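Side-chain contact in 2-dehydropantoate 2-reductase (Bacillus subtilis, PDB 3EGO), which probably catalyses the NADPH-dependent reduction of ketopantoate to pantoic acid in the pathway to pantothenate: residues A[109-112]-A[113-117]. Numbering follows the deposited sequence.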
ATOM      1  N   LYS A 109     -16.766  -2.374 -26.930  1.00 56.79           N
ATOM      2  CA  LYS A 109     -17.614  -3.545 -27.113  1.00 61.43           C
ATOM      3  C   LYS A 109     -19.027  -3.147 -27.520  1.00 64.07           C
ATOM      4  O   LYS A 109     -19.587  -3.676 -28.482  1.00 65.62           O
ATOM      5  CB  LYS A 109     -17.697  -4.324 -25.803  1.00 61.74           C
ATOM      6  CG  LYS A 109     -17.545  -5.817 -25.953  1.00 64.52           C
ATOM      7  CD  LYS A 109     -16.085  -6.215 -25.816  1.00 66.12           C
ATOM      8  CE  LYS A 109     -15.909  -7.707 -26.009  1.00 69.33           C
ATOM      9  NZ  LYS A 109     -14.752  -8.237 -25.232  1.00 71.84           N
ATOM     10  N   ASP A 110     -19.606  -2.230 -26.752  1.00 67.22           N
ATOM     11  CA  ASP A 110     -20.957  -1.749 -26.997  1.00 69.32           C
ATOM     12  C   ASP A 110     -20.879  -0.332 -27.520  1.00 68.70           C
ATOM     13  O   ASP A 110     -21.390   0.602 -26.898  1.00 69.80           O
ATOM     14  CB  ASP A 110     -21.771  -1.761 -25.702  1.00 70.09           C
ATOM     15  CG  ASP A 110     -21.575  -3.030 -24.904  1.00 74.53           C
ATOM     16  OD1 ASP A 110     -21.741  -4.132 -25.479  1.00 77.60           O
ATOM     17  OD2 ASP A 110     -21.257  -2.921 -23.701  1.00 77.80           O
ATOM     18  N   TRP A 111     -20.212  -0.157 -28.650  1.00 66.85           N
ATOM     19  CA  TRP A 111     -20.154   1.161 -29.247  1.00 64.69           C
ATOM     20  C   TRP A 111     -20.797   1.123 -30.622  1.00 64.81           C
ATOM     21  O   TRP A 111     -20.251   0.556 -31.570  1.00 65.55           O
ATOM     22  CB  TRP A 111     -18.714   1.713 -29.299  1.00 62.05           C
ATOM     23  CG  TRP A 111     -18.680   3.192 -29.535  1.00 58.30           C
ATOM     24  CD1 TRP A 111     -19.653   4.084 -29.206  1.00 57.99           C
ATOM     25  CD2 TRP A 111     -17.622   3.958 -30.133  1.00 58.94           C
ATOM     26  NE1 TRP A 111     -19.282   5.353 -29.575  1.00 54.23           N
ATOM     27  CE2 TRP A 111     -18.037   5.306 -30.140  1.00 57.61           C
ATOM     28  CE3 TRP A 111     -16.368   3.637 -30.669  1.00 57.25           C
ATOM     29  CZ2 TRP A 111     -17.247   6.331 -30.662  1.00 58.68           C
ATOM     30  CZ3 TRP A 111     -15.585   4.660 -31.192  1.00 54.86           C
ATOM     31  CH2 TRP A 111     -16.025   5.987 -31.180  1.00 56.25           C
ATOM     32  N   HIS A 112     -21.979   1.722 -30.709  1.00 64.07           N
ATOM     33  CA  HIS A 112     -22.700   1.799 -31.953  1.00 62.66           C
ATOM     34  C   HIS A 112     -22.231   3.015 -32.739  1.00 61.96           C
ATOM     35  O   HIS A 112     -22.648   4.131 -32.457  1.00 62.01           O
ATOM     36  CB  HIS A 112     -24.210   1.868 -31.691  1.00 62.84           C
ATOM     37  CG  HIS A 112     -25.039   1.396 -32.842  1.00 62.21           C
ATOM     38  ND1 HIS A 112     -24.961   0.110 -33.335  1.00 61.29           N
ATOM     39  CD2 HIS A 112     -25.953   2.038 -33.609  1.00 63.32           C
ATOM     40  CE1 HIS A 112     -25.790  -0.019 -34.356  1.00 60.12           C
ATOM     41  NE2 HIS A 112     -26.407   1.135 -34.540  1.00 60.38           N
ATOM     42  N   VAL A 113     -21.342   2.794 -33.705  1.00 59.02           N
ATOM     43  CA  VAL A 113     -20.869   3.865 -34.581  1.00 56.31           C
ATOM     44  C   VAL A 113     -20.546   3.315 -35.960  1.00 54.23           C
ATOM     45  O   VAL A 113     -20.438   2.096 -36.151  1.00 53.63           O
ATOM     46  CB  VAL A 113     -19.609   4.585 -34.016  1.00 56.90           C
ATOM     47  CG1 VAL A 113     -19.984   5.459 -32.821  1.00 57.08           C
ATOM     48  CG2 VAL A 113     -18.521   3.576 -33.652  1.00 54.99           C
ATOM     49  N   GLY A 114     -20.409   4.205 -36.930  1.00 51.12           N
ATOM     50  CA  GLY A 114     -20.027   3.758 -38.264  1.00 50.72           C
ATOM     51  C   GLY A 114     -18.527   3.783 -38.475  1.00 48.46           C
ATOM     52  O   GLY A 114     -18.042   3.733 -39.612  1.00 49.64           O
ATOM     53  N   HIS A 115     -17.785   3.877 -37.376  1.00 44.26           N
ATOM     54  CA  HIS A 115     -16.331   3.980 -37.452  1.00 40.78           C
ATOM     55  C   HIS A 115     -15.717   2.605 -37.655  1.00 38.17           C
ATOM     56  O   HIS A 115     -16.280   1.594 -37.212  1.00 37.86           O
ATOM     57  CB  HIS A 115     -15.797   4.591 -36.158  1.00 38.09           C
ATOM     58  CG  HIS A 115     -16.021   6.067 -36.039  1.00 35.12           C
ATOM     59  ND1 HIS A 115     -15.752   6.948 -37.064  1.00 36.43           N
ATOM     60  CD2 HIS A 115     -16.450   6.818 -34.997  1.00 31.09           C
ATOM     61  CE1 HIS A 115     -16.014   8.180 -36.659  1.00 38.87           C
ATOM     62  NE2 HIS A 115     -16.444   8.125 -35.409  1.00 31.02           N
ATOM     63  N   SER A 116     -14.581   2.547 -38.346  1.00 36.76           N
ATOM     64  CA  SER A 116     -13.778   1.327 -38.367  1.00 36.50           C
ATOM     65  C   SER A 116     -12.813   1.384 -37.200  1.00 34.88           C
ATOM     66  O   SER A 116     -11.964   2.261 -37.150  1.00 33.10           O
ATOM     67  CB  SER A 116     -12.963   1.206 -39.659  1.00 36.38           C
ATOM     68  OG  SER A 116     -13.791   1.167 -40.821  1.00 41.11           O
ATOM     69  N   ILE A 117     -12.897   0.410 -36.307  1.00 34.94           N
ATOM     70  CA  ILE A 117     -12.131   0.442 -35.077  1.00 32.10           C
ATOM     71  C   ILE A 117     -10.976  -0.514 -35.100  1.00 32.04           C
ATOM     72  O   ILE A 117     -11.141  -1.706 -35.383  1.00 29.89           O
ATOM     73  CB  ILE A 117     -12.989   0.116 -33.869  1.00 32.44           C
ATOM     74  CG1 ILE A 117     -14.237   0.996 -33.855  1.00 31.64           C
ATOM     75  CG2 ILE A 117     -12.168   0.308 -32.560  1.00 33.50           C
ATOM     76  CD1 ILE A 117     -13.940   2.486 -33.866  1.00 34.74           C
TER
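Val113 puts its CG1 methyl against one face of the indole of Trp111 in a CH-pi contact, the carbon 3.5 Å from the centroid of the five-membered ring and 25° off its normal. The fit is close, with Val113 CG1 3.3 Å from Trp111 CE2, while the other methyl, Val113 CG2, lies 3.7 Å from both Trp111 CD2 and CE3. Farther along the six-membered ring, Ile117 brings its CD1 to 3.8 Å from Trp111 CZ3, and CD2 of the His115 imidazole comes within 3.9 Å of Trp111 CH2, the two ring planes inclined at 46°. The turn so packed is an alpha-to-beta connection of the Rossmann-type NADP-binding domain, leading from helix 103-109 into strand 116-128, beside the parallel strand 94-97. Were Trp111 an alanine, the Val113 methyls would probably lose the ring face they pack on, and Ile117 CD1 an apolar neighbour. With CG anti to the backbone N (chi1 -163°), the indole swings beside its own carbonyl carbon, toward Val113. Phe84 meets it edge-to-face, and Phe97 also touches it. His115 is held by both ring nitrogens, ND1 hydrogen-bonded to Thr93 N and NE2 to Leu87 O, which fixes the imidazole's rotation beside the indole.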